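Local coordinates for Ketoacyl_synth_N domain-containing protein (Photorhabdus luminescens subsp. laumondii, PDB 6SMO) that probably serves as the chain-length-factor-like, ketoacyl-synthase-related subunit of a polyketide synthase, binding a polyketide chain beside its partner ketosynthase, at residues C[100-113]-C[125-139]. Numbering follows the deposited sequence.
Sequences VGNCFGGWQHIEDE and MGPYVATAWFPAALQ. With LKZ (3,5,7,9,11-pentakis(oxidanylidene)dodecanal), chain H.
W133 turns the edge of its indole, NE1 leading, onto one face of W107 in a T-shaped stack, the five-membered ring centroids 4.6 Å apart and the planes at 72°. The two indole NE1 atoms, both donors, are close without bonding. I110 fills the angle between the rings: its CD1 lies 3.5 Å from W133 CB and also over the W107 face that W133 meets, while CG2 rests on V129. W133 CG stands anti to the backbone N (chi1 170°), which lays the indole beside that of W107, pointing the same way, and turns CE3 to the ligand, 3.4 Å from LKZ O22. Beside it, G106 N gives a weak bond to W133 O, 2.9 Å long, and W133 CA returns a CH...O contact to G106 O. At one end of the contact E113, extended beyond CG, accepts at OE1 a nearly straight bond from G126 N (2.8 Å, 162°), the donor lying above the carboxylate plane; OE2 lies against V129 CG2. In this thiolase-type fold, 100-113 leaves the C-terminal end of strand 96-101. Segment 125-139 runs into helix 137-146, and the middle of the segment, 129-134, lines the polyketide pocket. V129, A130, W133 and F134 border the ligand, F134 with one ring face toward LKZ O20 (3.3 Å from CE2). Toward the sheet, N102 OD1 touches P135 CA at 3.4 Å and accepts a weak bond from G105 N, its ND2 being held by S186 O; farther on, V100 CG1 meets L138 CD2 at 3.7 Å. H109 packs ND1 against A132 CB, with NE2 bonded to R64 O. From the neighbouring PKS_KS subunit, F428 N bonds LKZ and S429 OG bonds A136 O.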
# COMPACT_ATOMS: atom_id res chain seq x y z
N VAL C 100 -7.00 -0.88 5.56
CA VAL C 100 -7.50 -1.93 4.61
C VAL C 100 -6.51 -3.09 4.50
O VAL C 100 -5.32 -2.87 4.68
CB VAL C 100 -7.76 -1.30 3.23
CG1 VAL C 100 -8.53 -2.21 2.29
CG2 VAL C 100 -8.44 0.05 3.32
N GLY C 101 -7.04 -4.28 4.26
CA GLY C 101 -6.29 -5.52 3.98
C GLY C 101 -6.71 -6.10 2.64
O GLY C 101 -7.91 -6.40 2.48
N ASN C 102 -5.77 -6.22 1.69
CA ASN C 102 -6.03 -6.74 0.32
C ASN C 102 -4.74 -7.32 -0.25
O ASN C 102 -3.71 -6.61 -0.23
CB ASN C 102 -6.60 -5.66 -0.59
CG ASN C 102 -6.88 -6.17 -1.99
OD1 ASN C 102 -6.24 -5.76 -2.95
ND2 ASN C 102 -7.83 -7.08 -2.11
N CYS C 103 -4.80 -8.56 -0.75
CA CYS C 103 -3.64 -9.38 -1.19
C CYS C 103 -3.55 -9.43 -2.72
O CYS C 103 -2.45 -9.16 -3.25
CB CYS C 103 -3.73 -10.79 -0.62
SG CYS C 103 -3.80 -10.83 1.19
N PHE C 104 -4.65 -9.76 -3.41
CA PHE C 104 -4.68 -10.12 -4.85
C PHE C 104 -4.90 -8.89 -5.75
O PHE C 104 -4.70 -9.01 -6.97
CB PHE C 104 -5.74 -11.19 -5.12
CG PHE C 104 -5.30 -12.59 -4.79
CD1 PHE C 104 -4.50 -13.31 -5.66
CD2 PHE C 104 -5.67 -13.19 -3.59
CE1 PHE C 104 -4.08 -14.59 -5.35
CE2 PHE C 104 -5.26 -14.47 -3.29
CZ PHE C 104 -4.46 -15.18 -4.17
N GLY C 105 -5.30 -7.75 -5.17
CA GLY C 105 -5.52 -6.49 -5.92
C GLY C 105 -6.83 -6.51 -6.69
O GLY C 105 -7.81 -7.08 -6.17
N GLY C 106 -6.84 -5.92 -7.89
CA GLY C 106 -8.04 -5.80 -8.75
C GLY C 106 -7.74 -6.13 -10.20
O GLY C 106 -7.60 -5.19 -11.00
N TRP C 107 -7.68 -7.42 -10.53
CA TRP C 107 -7.32 -7.94 -11.87
C TRP C 107 -8.51 -7.85 -12.83
O TRP C 107 -8.27 -7.72 -14.05
CB TRP C 107 -6.78 -9.38 -11.78
CG TRP C 107 -5.31 -9.43 -11.53
CD1 TRP C 107 -4.68 -9.73 -10.35
CD2 TRP C 107 -4.26 -9.16 -12.48
NE1 TRP C 107 -3.32 -9.67 -10.51
CE2 TRP C 107 -3.04 -9.33 -11.80
CE3 TRP C 107 -4.25 -8.81 -13.83
CZ2 TRP C 107 -1.81 -9.14 -12.44
CZ3 TRP C 107 -3.03 -8.63 -14.46
CH2 TRP C 107 -1.83 -8.79 -13.77
N GLN C 108 -9.74 -7.91 -12.31
CA GLN C 108 -11.00 -7.92 -13.11
C GLN C 108 -11.06 -6.69 -14.02
O GLN C 108 -11.56 -6.83 -15.16
CB GLN C 108 -12.23 -7.97 -12.19
CG GLN C 108 -13.56 -7.95 -12.93
CD GLN C 108 -13.69 -9.08 -13.93
OE1 GLN C 108 -13.63 -10.25 -13.57
NE2 GLN C 108 -13.88 -8.72 -15.19
N HIS C 109 -10.56 -5.54 -13.56
CA HIS C 109 -10.67 -4.22 -14.24
C HIS C 109 -9.59 -4.05 -15.32
O HIS C 109 -9.81 -3.23 -16.23
CB HIS C 109 -10.62 -3.07 -13.22
CG HIS C 109 -11.28 -1.82 -13.68
ND1 HIS C 109 -10.59 -0.83 -14.37
CD2 HIS C 109 -12.55 -1.39 -13.57
CE1 HIS C 109 -11.42 0.15 -14.66
NE2 HIS C 109 -12.63 -0.16 -14.17
N ILE C 110 -8.47 -4.78 -15.23
CA ILE C 110 -7.25 -4.52 -16.05
C ILE C 110 -6.85 -5.73 -16.91
O ILE C 110 -6.02 -5.53 -17.81
CB ILE C 110 -6.08 -4.06 -15.14
CG1 ILE C 110 -5.49 -5.21 -14.32
CG2 ILE C 110 -6.51 -2.90 -14.26
CD1 ILE C 110 -4.10 -4.94 -13.80
N GLU C 111 -7.39 -6.93 -16.65
CA GLU C 111 -6.96 -8.20 -17.30
C GLU C 111 -6.89 -8.02 -18.82
O GLU C 111 -5.80 -8.23 -19.39
CB GLU C 111 -7.89 -9.36 -16.96
CG GLU C 111 -7.30 -10.34 -15.95
CD GLU C 111 -7.96 -11.71 -15.95
OE1 GLU C 111 -8.35 -12.17 -14.86
OE2 GLU C 111 -8.07 -12.31 -17.03
N ASP C 112 -8.02 -7.65 -19.45
CA ASP C 112 -8.17 -7.51 -20.92
C ASP C 112 -7.18 -6.45 -21.44
O ASP C 112 -6.67 -6.62 -22.57
CB ASP C 112 -9.61 -7.15 -21.31
CG ASP C 112 -10.62 -8.25 -21.02
OD1 ASP C 112 -10.21 -9.31 -20.50
OD2 ASP C 112 -11.81 -8.03 -21.30
N GLU C 113 -6.91 -5.42 -20.64
CA GLU C 113 -6.02 -4.28 -21.00
C GLU C 113 -4.55 -4.74 -20.99
O GLU C 113 -3.78 -4.26 -21.84
CB GLU C 113 -6.27 -3.10 -20.06
CG GLU C 113 -7.57 -2.38 -20.35
CD GLU C 113 -7.85 -1.18 -19.46
OE1 GLU C 113 -7.93 -0.05 -19.99
OE2 GLU C 113 -7.99 -1.37 -18.23
N MET C 125 -4.46 -0.52 -23.52
CA MET C 125 -4.79 -0.24 -22.10
C MET C 125 -4.99 1.26 -21.87
O MET C 125 -4.21 2.06 -22.41
CB MET C 125 -3.74 -0.80 -21.13
CG MET C 125 -2.37 -0.14 -21.17
SD MET C 125 -1.39 -0.58 -19.70
CE MET C 125 -1.79 -2.32 -19.51
N GLY C 126 -6.04 1.61 -21.11
CA GLY C 126 -6.45 2.99 -20.80
C GLY C 126 -5.76 3.52 -19.54
O GLY C 126 -4.86 2.87 -19.01
N PRO C 127 -6.17 4.70 -19.04
CA PRO C 127 -5.45 5.38 -17.96
C PRO C 127 -5.84 5.01 -16.51
O PRO C 127 -5.21 5.53 -15.61
CB PRO C 127 -5.81 6.85 -18.22
CG PRO C 127 -7.24 6.78 -18.73
CD PRO C 127 -7.33 5.48 -19.51
N TYR C 128 -6.83 4.13 -16.33
CA TYR C 128 -7.37 3.74 -15.00
C TYR C 128 -6.74 2.42 -14.52
O TYR C 128 -7.13 1.95 -13.43
CB TYR C 128 -8.90 3.65 -15.03
CG TYR C 128 -9.59 4.99 -15.05
CD1 TYR C 128 -9.45 5.86 -13.98
CD2 TYR C 128 -10.36 5.39 -16.12
CE1 TYR C 128 -10.08 7.10 -13.98
CE2 TYR C 128 -11.00 6.62 -16.13
CZ TYR C 128 -10.85 7.48 -15.06
OH TYR C 128 -11.47 8.69 -15.06
N VAL C 129 -5.79 1.86 -15.27
CA VAL C 129 -5.03 0.64 -14.89
C VAL C 129 -4.13 0.98 -13.70
O VAL C 129 -3.83 0.06 -12.90
CB VAL C 129 -4.22 0.08 -16.08
CG1 VAL C 129 -3.34 -1.10 -15.68
CG2 VAL C 129 -5.13 -0.31 -17.24
N ALA C 130 -3.66 2.22 -13.64
CA ALA C 130 -2.76 2.76 -12.60
C ALA C 130 -3.44 2.88 -11.23
O ALA C 130 -2.73 2.86 -10.24
CB ALA C 130 -2.17 4.07 -13.06
N THR C 131 -4.74 3.11 -11.19
CA THR C 131 -5.40 3.26 -9.88
C THR C 131 -6.33 2.09 -9.56
O THR C 131 -6.56 1.87 -8.40
CB THR C 131 -6.15 4.58 -9.80
OG1 THR C 131 -6.84 4.71 -11.04
CG2 THR C 131 -5.22 5.76 -9.64
N ALA C 132 -6.86 1.41 -10.55
CA ALA C 132 -7.82 0.32 -10.29
C ALA C 132 -7.21 -0.94 -9.67
O ALA C 132 -7.86 -1.54 -8.84
CB ALA C 132 -8.57 0.00 -11.56
N TRP C 133 -6.07 -1.38 -10.16
CA TRP C 133 -5.46 -2.65 -9.71
C TRP C 133 -4.84 -2.64 -8.31
O TRP C 133 -5.12 -3.56 -7.56
CB TRP C 133 -4.50 -3.19 -10.76
CG TRP C 133 -3.68 -4.34 -10.27
CD1 TRP C 133 -4.01 -5.66 -10.31
CD2 TRP C 133 -2.40 -4.27 -9.63
NE1 TRP C 133 -3.03 -6.41 -9.74
CE2 TRP C 133 -2.03 -5.59 -9.32
CE3 TRP C 133 -1.53 -3.24 -9.29
CZ2 TRP C 133 -0.83 -5.90 -8.68
CZ3 TRP C 133 -0.35 -3.54 -8.65
CH2 TRP C 133 -0.00 -4.85 -8.36
N PHE C 134 -4.12 -1.59 -7.94
CA PHE C 134 -3.34 -1.67 -6.67
C PHE C 134 -4.23 -1.83 -5.44
O PHE C 134 -5.29 -1.26 -5.38
CB PHE C 134 -2.23 -0.62 -6.61
CG PHE C 134 -2.65 0.78 -6.26
CD1 PHE C 134 -3.67 1.41 -6.93
CD2 PHE C 134 -1.99 1.48 -5.27
CE1 PHE C 134 -4.03 2.70 -6.61
CE2 PHE C 134 -2.36 2.77 -4.95
CZ PHE C 134 -3.38 3.38 -5.61
N PRO C 135 -3.76 -2.55 -4.41
CA PRO C 135 -4.51 -2.79 -3.20
C PRO C 135 -4.88 -1.53 -2.41
O PRO C 135 -5.92 -1.51 -1.83
CB PRO C 135 -3.55 -3.64 -2.37
CG PRO C 135 -2.66 -4.28 -3.37
CD PRO C 135 -2.46 -3.20 -4.39
N ALA C 136 -4.09 -0.46 -2.51
CA ALA C 136 -4.30 0.80 -1.77
C ALA C 136 -5.32 1.72 -2.44
O ALA C 136 -5.40 2.86 -2.03
CB ALA C 136 -2.99 1.51 -1.59
N ALA C 137 -5.98 1.19 -3.46
CA ALA C 137 -7.03 1.88 -4.21
C ALA C 137 -8.22 2.11 -3.30
O ALA C 137 -8.77 3.18 -3.33
CB ALA C 137 -7.40 1.01 -5.38
N LEU C 138 -8.55 1.12 -2.48
CA LEU C 138 -9.75 1.17 -1.61
C LEU C 138 -9.64 2.31 -0.61
O LEU C 138 -10.60 3.03 -0.47
CB LEU C 138 -9.92 -0.18 -0.91
CG LEU C 138 -11.20 -0.38 -0.11
CD1 LEU C 138 -12.39 0.26 -0.79
CD2 LEU C 138 -11.47 -1.84 0.12
N GLN C 139 -8.48 2.46 0.02
CA GLN C 139 -8.31 3.51 1.05
C GLN C 139 -8.47 4.88 0.41
O GLN C 139 -9.10 5.70 1.04
CB GLN C 139 -7.02 3.26 1.85
CG GLN C 139 -5.82 4.10 1.46
CD GLN C 139 -4.61 3.59 2.16
OE1 GLN C 139 -4.02 2.63 1.74
NE2 GLN C 139 -4.25 4.22 3.25
C4 LKZ H . 0.36 0.13 -12.07
C5 LKZ H . -0.18 0.10 -10.67
C6 LKZ H . 0.82 0.20 -9.52
C7 LKZ H . 0.66 1.54 -8.84
C8 LKZ H . 1.49 1.87 -7.59
C10 LKZ H . 2.89 6.88 -7.10
C22 LKZ H . 0.44 -1.30 -12.57
C11 LKZ H . 4.30 6.36 -7.06
O19 LKZ H . 5.10 6.59 -7.95
C3 LKZ H . 2.05 5.67 -6.74
O23 LKZ H . 1.25 5.71 -5.83
C2 LKZ H . 2.36 4.36 -7.49
C9 LKZ H . 1.24 3.35 -7.27
O20 LKZ H . 0.13 3.70 -6.93
O21 LKZ H . -0.09 2.36 -9.32
O22 LKZ H . -1.38 -0.03 -10.48
O24 LKZ H . -0.45 -1.81 -13.25
C23 LKZ H . 1.69 -2.07 -12.18